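Local coordinates for ABC transporter permease (PDB 5NUP), which probably removes misplaced phospholipids from the outer leaflet of the outer membrane, as an MlaA-family lipoprotein of the lipid-asymmetry pathway, at residues Asp33-Trp44 with Ile175-Asp185. Residues are numbered along the deposited sequence; the frame is centred on the assembly and turned at random.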
loop_
_atom_site.group_PDB
_atom_site.type_symbol
_atom_site.label_atom_id
_atom_site.label_comp_id
_atom_site.label_asym_id
_atom_site.label_seq_id
_atom_site.Cartn_x
_atom_site.Cartn_y
_atom_site.Cartn_z
ATOM N N ASP F 33 -4.077 64.849 18.058
ATOM C CA ASP F 33 -3.242 64.274 17.013
ATOM C C ASP F 33 -1.765 64.651 17.198
ATOM O O ASP F 33 -0.910 63.767 17.135
ATOM C CB ASP F 33 -3.789 64.685 15.639
ATOM C CG ASP F 33 -3.079 63.997 14.486
ATOM O OD1 ASP F 33 -3.234 62.758 14.320
ATOM O OD2 ASP F 33 -2.390 64.714 13.728
ATOM N N PRO F 34 -1.393 65.910 17.446
ATOM C CA PRO F 34 0.042 66.194 17.620
ATOM C C PRO F 34 0.612 65.739 18.958
ATOM O O PRO F 34 1.763 65.299 19.008
ATOM C CB PRO F 34 0.125 67.722 17.494
ATOM C CG PRO F 34 -1.195 68.155 16.998
ATOM C CD PRO F 34 -2.177 67.154 17.483
ATOM N N TYR F 35 -0.168 65.841 20.042
ATOM C CA TYR F 35 0.337 65.563 21.387
ATOM C C TYR F 35 0.258 64.090 21.763
ATOM O O TYR F 35 1.100 63.610 22.525
ATOM C CB TYR F 35 -0.449 66.345 22.450
ATOM C CG TYR F 35 -0.180 67.830 22.574
ATOM C CD1 TYR F 35 0.821 68.458 21.837
ATOM C CD2 TYR F 35 -0.935 68.606 23.454
ATOM C CE1 TYR F 35 1.064 69.824 21.973
ATOM C CE2 TYR F 35 -0.706 69.966 23.597
ATOM C CZ TYR F 35 0.292 70.571 22.855
ATOM O OH TYR F 35 0.510 71.922 22.997
ATOM N N VAL F 36 -0.730 63.362 21.262
ATOM C CA VAL F 36 -0.778 61.917 21.447
ATOM C C VAL F 36 -1.153 61.320 20.095
ATOM O O VAL F 36 -1.141 62.022 19.080
ATOM C CB VAL F 36 -1.759 61.524 22.571
ATOM C CG1 VAL F 36 -3.191 61.618 22.110
ATOM C CG2 VAL F 36 -1.460 60.131 23.096
ATOM N N LEU F 37 -1.425 60.025 20.050
ATOM C CA LEU F 37 -1.841 59.360 18.818
ATOM C C LEU F 37 -0.824 59.434 17.677
ATOM O O LEU F 37 -0.370 58.388 17.200
ATOM C CB LEU F 37 -3.193 59.897 18.322
ATOM C CG LEU F 37 -3.662 59.131 17.073
ATOM C CD1 LEU F 37 -4.254 57.775 17.431
ATOM C CD2 LEU F 37 -4.655 59.937 16.259
ATOM N N ARG F 38 -0.407 60.636 17.249
ATOM C CA ARG F 38 0.537 60.594 16.137
ATOM C C ARG F 38 1.910 60.198 16.671
ATOM O O ARG F 38 2.638 59.454 16.001
ATOM C CB ARG F 38 0.613 61.912 15.359
ATOM C CG ARG F 38 1.740 61.866 14.361
ATOM C CD ARG F 38 2.186 63.189 13.833
ATOM N NE ARG F 38 2.338 63.095 12.384
ATOM C CZ ARG F 38 3.479 62.791 11.766
ATOM N NH1 ARG F 38 3.526 62.726 10.437
ATOM N NH2 ARG F 38 4.571 62.533 12.478
ATOM N N PRO F 39 2.316 60.663 17.854
ATOM C CA PRO F 39 3.440 59.980 18.515
ATOM C C PRO F 39 3.199 58.486 18.691
ATOM O O PRO F 39 4.120 57.684 18.491
ATOM C CB PRO F 39 3.558 60.702 19.867
ATOM C CG PRO F 39 2.779 61.964 19.737
ATOM C CD PRO F 39 2.072 62.003 18.421
ATOM N N VAL F 40 1.974 58.084 19.050
ATOM C CA VAL F 40 1.683 56.661 19.192
ATOM C C VAL F 40 1.727 55.954 17.839
ATOM O O VAL F 40 2.133 54.790 17.755
ATOM C CB VAL F 40 0.330 56.451 19.894
ATOM C CG1 VAL F 40 -0.009 55.002 19.927
ATOM C CG2 VAL F 40 0.390 56.930 21.301
ATOM N N ALA F 41 1.390 56.646 16.755
ATOM C CA ALA F 41 1.435 55.979 15.459
ATOM C C ALA F 41 2.834 55.945 14.868
ATOM O O ALA F 41 3.126 55.044 14.073
ATOM C CB ALA F 41 0.494 56.654 14.466
ATOM N N VAL F 42 3.715 56.888 15.227
ATOM C CA VAL F 42 5.087 56.763 14.741
ATOM C C VAL F 42 5.841 55.722 15.549
ATOM O O VAL F 42 6.632 54.955 14.984
ATOM C CB VAL F 42 5.842 58.103 14.739
ATOM C CG1 VAL F 42 5.132 59.108 13.886
ATOM C CG2 VAL F 42 6.048 58.619 16.143
ATOM N N ALA F 43 5.564 55.620 16.853
ATOM C CA ALA F 43 6.143 54.534 17.631
ATOM C C ALA F 43 5.689 53.185 17.078
ATOM O O ALA F 43 6.479 52.238 17.005
ATOM C CB ALA F 43 5.768 54.685 19.105
ATOM N N TRP F 44 4.418 53.090 16.672
ATOM C CA TRP F 44 3.909 51.893 16.012
ATOM C C TRP F 44 4.703 51.602 14.746
ATOM O O TRP F 44 5.144 50.468 14.511
ATOM C CB TRP F 44 2.422 52.094 15.691
ATOM C CG TRP F 44 1.636 50.883 15.237
ATOM C CD1 TRP F 44 1.316 50.545 13.953
ATOM C CD2 TRP F 44 1.038 49.882 16.076
ATOM N NE1 TRP F 44 0.573 49.389 13.942
ATOM C CE2 TRP F 44 0.389 48.965 15.233
ATOM C CE3 TRP F 44 1.001 49.670 17.459
ATOM C CZ2 TRP F 44 -0.287 47.857 15.727
ATOM C CZ3 TRP F 44 0.335 48.571 17.944
ATOM C CH2 TRP F 44 -0.299 47.679 17.084
ATOM N N ILE F 175 -4.819 52.947 15.675
ATOM C CA ILE F 175 -3.398 53.276 15.599
ATOM C C ILE F 175 -2.832 52.844 14.259
ATOM O O ILE F 175 -2.008 53.554 13.662
ATOM C CB ILE F 175 -2.613 52.647 16.767
ATOM C CG1 ILE F 175 -3.214 53.064 18.111
ATOM C CG2 ILE F 175 -1.131 52.985 16.655
ATOM C CD1 ILE F 175 -2.484 52.499 19.313
ATOM N N GLU F 176 -3.312 51.717 13.726
ATOM C CA GLU F 176 -2.774 51.271 12.447
ATOM C C GLU F 176 -3.212 52.214 11.333
ATOM O O GLU F 176 -2.380 52.719 10.570
ATOM C CB GLU F 176 -3.170 49.817 12.164
ATOM C CG GLU F 176 -2.814 49.379 10.748
ATOM C CD GLU F 176 -1.328 49.106 10.575
ATOM O OE1 GLU F 176 -0.766 49.524 9.537
ATOM O OE2 GLU F 176 -0.729 48.490 11.492
ATOM N N THR F 177 -4.508 52.535 11.283
ATOM C CA THR F 177 -5.003 53.509 10.309
ATOM C C THR F 177 -4.253 54.835 10.407
ATOM O O THR F 177 -3.928 55.448 9.381
ATOM C CB THR F 177 -6.505 53.731 10.507
ATOM O OG1 THR F 177 -7.196 52.475 10.428
ATOM C CG2 THR F 177 -7.044 54.707 9.457
ATOM N N ARG F 178 -3.999 55.315 11.628
ATOM C CA ARG F 178 -3.181 56.515 11.768
ATOM C C ARG F 178 -1.752 56.237 11.321
ATOM O O ARG F 178 -1.127 57.072 10.654
ATOM C CB ARG F 178 -3.226 57.050 13.205
ATOM C CG ARG F 178 -2.427 58.349 13.403
ATOM C CD ARG F 178 -3.026 59.430 12.527
ATOM N NE ARG F 178 -2.464 60.764 12.711
ATOM C CZ ARG F 178 -1.660 61.358 11.835
ATOM N NH1 ARG F 178 -1.319 60.725 10.720
ATOM N NH2 ARG F 178 -1.197 62.581 12.075
ATOM N N ALA F 179 -1.212 55.075 11.698
ATOM C CA ALA F 179 0.147 54.739 11.285
ATOM C C ALA F 179 0.270 54.748 9.766
ATOM O O ALA F 179 1.274 55.217 9.221
ATOM C CB ALA F 179 0.562 53.381 11.854
ATOM N N GLN F 180 -0.740 54.243 9.055
ATOM C CA GLN F 180 -0.643 54.287 7.600
ATOM C C GLN F 180 -0.838 55.702 7.080
ATOM O O GLN F 180 -0.132 56.128 6.159
ATOM C CB GLN F 180 -1.613 53.308 6.960
ATOM C CG GLN F 180 -1.611 51.984 7.655
ATOM C CD GLN F 180 -1.856 50.847 6.709
ATOM O OE1 GLN F 180 -1.301 49.774 6.893
ATOM N NE2 GLN F 180 -2.628 51.092 5.651
ATOM N N LEU F 181 -1.757 56.466 7.676
ATOM C CA LEU F 181 -1.895 57.867 7.272
ATOM C C LEU F 181 -0.698 58.721 7.674
ATOM O O LEU F 181 -0.718 59.923 7.398
ATOM C CB LEU F 181 -3.162 58.504 7.859
ATOM C CG LEU F 181 -4.554 58.030 7.460
ATOM C CD1 LEU F 181 -5.562 58.539 8.468
ATOM C CD2 LEU F 181 -4.871 58.569 6.078
ATOM N N LEU F 182 0.321 58.155 8.329
ATOM C CA LEU F 182 1.444 58.961 8.797
ATOM C C LEU F 182 2.135 59.698 7.662
ATOM O O LEU F 182 2.792 60.717 7.902
ATOM C CB LEU F 182 2.462 58.099 9.535
ATOM C CG LEU F 182 2.322 58.112 11.050
ATOM C CD1 LEU F 182 3.234 57.060 11.648
ATOM C CD2 LEU F 182 2.622 59.525 11.592
ATOM N N ASP F 183 2.026 59.191 6.440
ATOM C CA ASP F 183 2.722 59.769 5.304
ATOM C C ASP F 183 1.861 60.752 4.518
ATOM O O ASP F 183 2.373 61.372 3.581
ATOM C CB ASP F 183 3.211 58.657 4.354
ATOM C CG ASP F 183 4.522 58.005 4.812
ATOM O OD1 ASP F 183 4.629 57.564 5.981
ATOM O OD2 ASP F 183 5.456 57.931 3.988
ATOM N N SER F 184 0.571 60.898 4.856
ATOM C CA SER F 184 -0.268 61.948 4.283
ATOM C C SER F 184 -0.908 62.892 5.304
ATOM O O SER F 184 -1.582 63.852 4.897
ATOM C CB SER F 184 -1.380 61.307 3.431
ATOM O OG SER F 184 -1.987 60.205 4.103
ATOM N N ASP F 185 -0.695 62.673 6.607
ATOM C CA ASP F 185 -1.082 63.655 7.619
ATOM C C ASP F 185 -0.598 65.055 7.270
ATOM O O ASP F 185 -1.315 66.037 7.486
ATOM C CB ASP F 185 -0.569 63.228 8.995
ATOM C CG ASP F 185 0.852 63.665 9.256
ATOM O OD1 ASP F 185 1.084 64.328 10.286
ATOM O OD2 ASP F 185 1.737 63.344 8.436
#
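Arg178 meets Asp33 side-on, its NE and NH2 each taking one carboxylate oxygen. NE lies 2.7 Å from Asp33 OD1, and Arg178 NH2 lies 3.0 Å from Asp33 OD2. Both bonds use syn lone pairs, and the two planes stand only 14° apart, so the pair is a nearly coplanar bidentate salt bridge. A bend at chi2 in Arg178 turns the guanidinium toward Asp33, while its CG rests on Ala41 CB. Arg38 grips Asp185 in the same two-nitrogen manner, but from above the carboxylate plane. Its NE is 2.7 Å from Asp185 OD1, and Arg38 NH1 is 2.8 Å from Asp185 OD2. Leu182 CD2 covers one face of the Arg38 guanidinium over its centre. The two arginines approach with their planes steeply tilted to each other, and the paired aspartates probably offset their like charges. A weak bond from Arg178 NH2 to Asp185 OD1 joins the two pairs into one network.

At the other end, Ile175 CG2 packs obliquely against the Trp44 ring. Trp44 NE1 points within its ring plane to Glu176 OE2 (2.9 Å, N-H...O 164°), and Arg53 of helix 50-62 forms a salt bridge with Glu176 OE1. Between the two polar ends, Ala41 faces Ala179, their CA atoms 4.5 Å apart; these small residues suit the 8.3 Å separation between the axes of 38-44 and 175-180. These segments, parts of helices 38-47 and 163-180 of the largely helical MlaA fold, make a nearly perpendicular helix-helix crossing (-81°) with an alanine contact at its centre, flanked by a four-residue salt-bridge network.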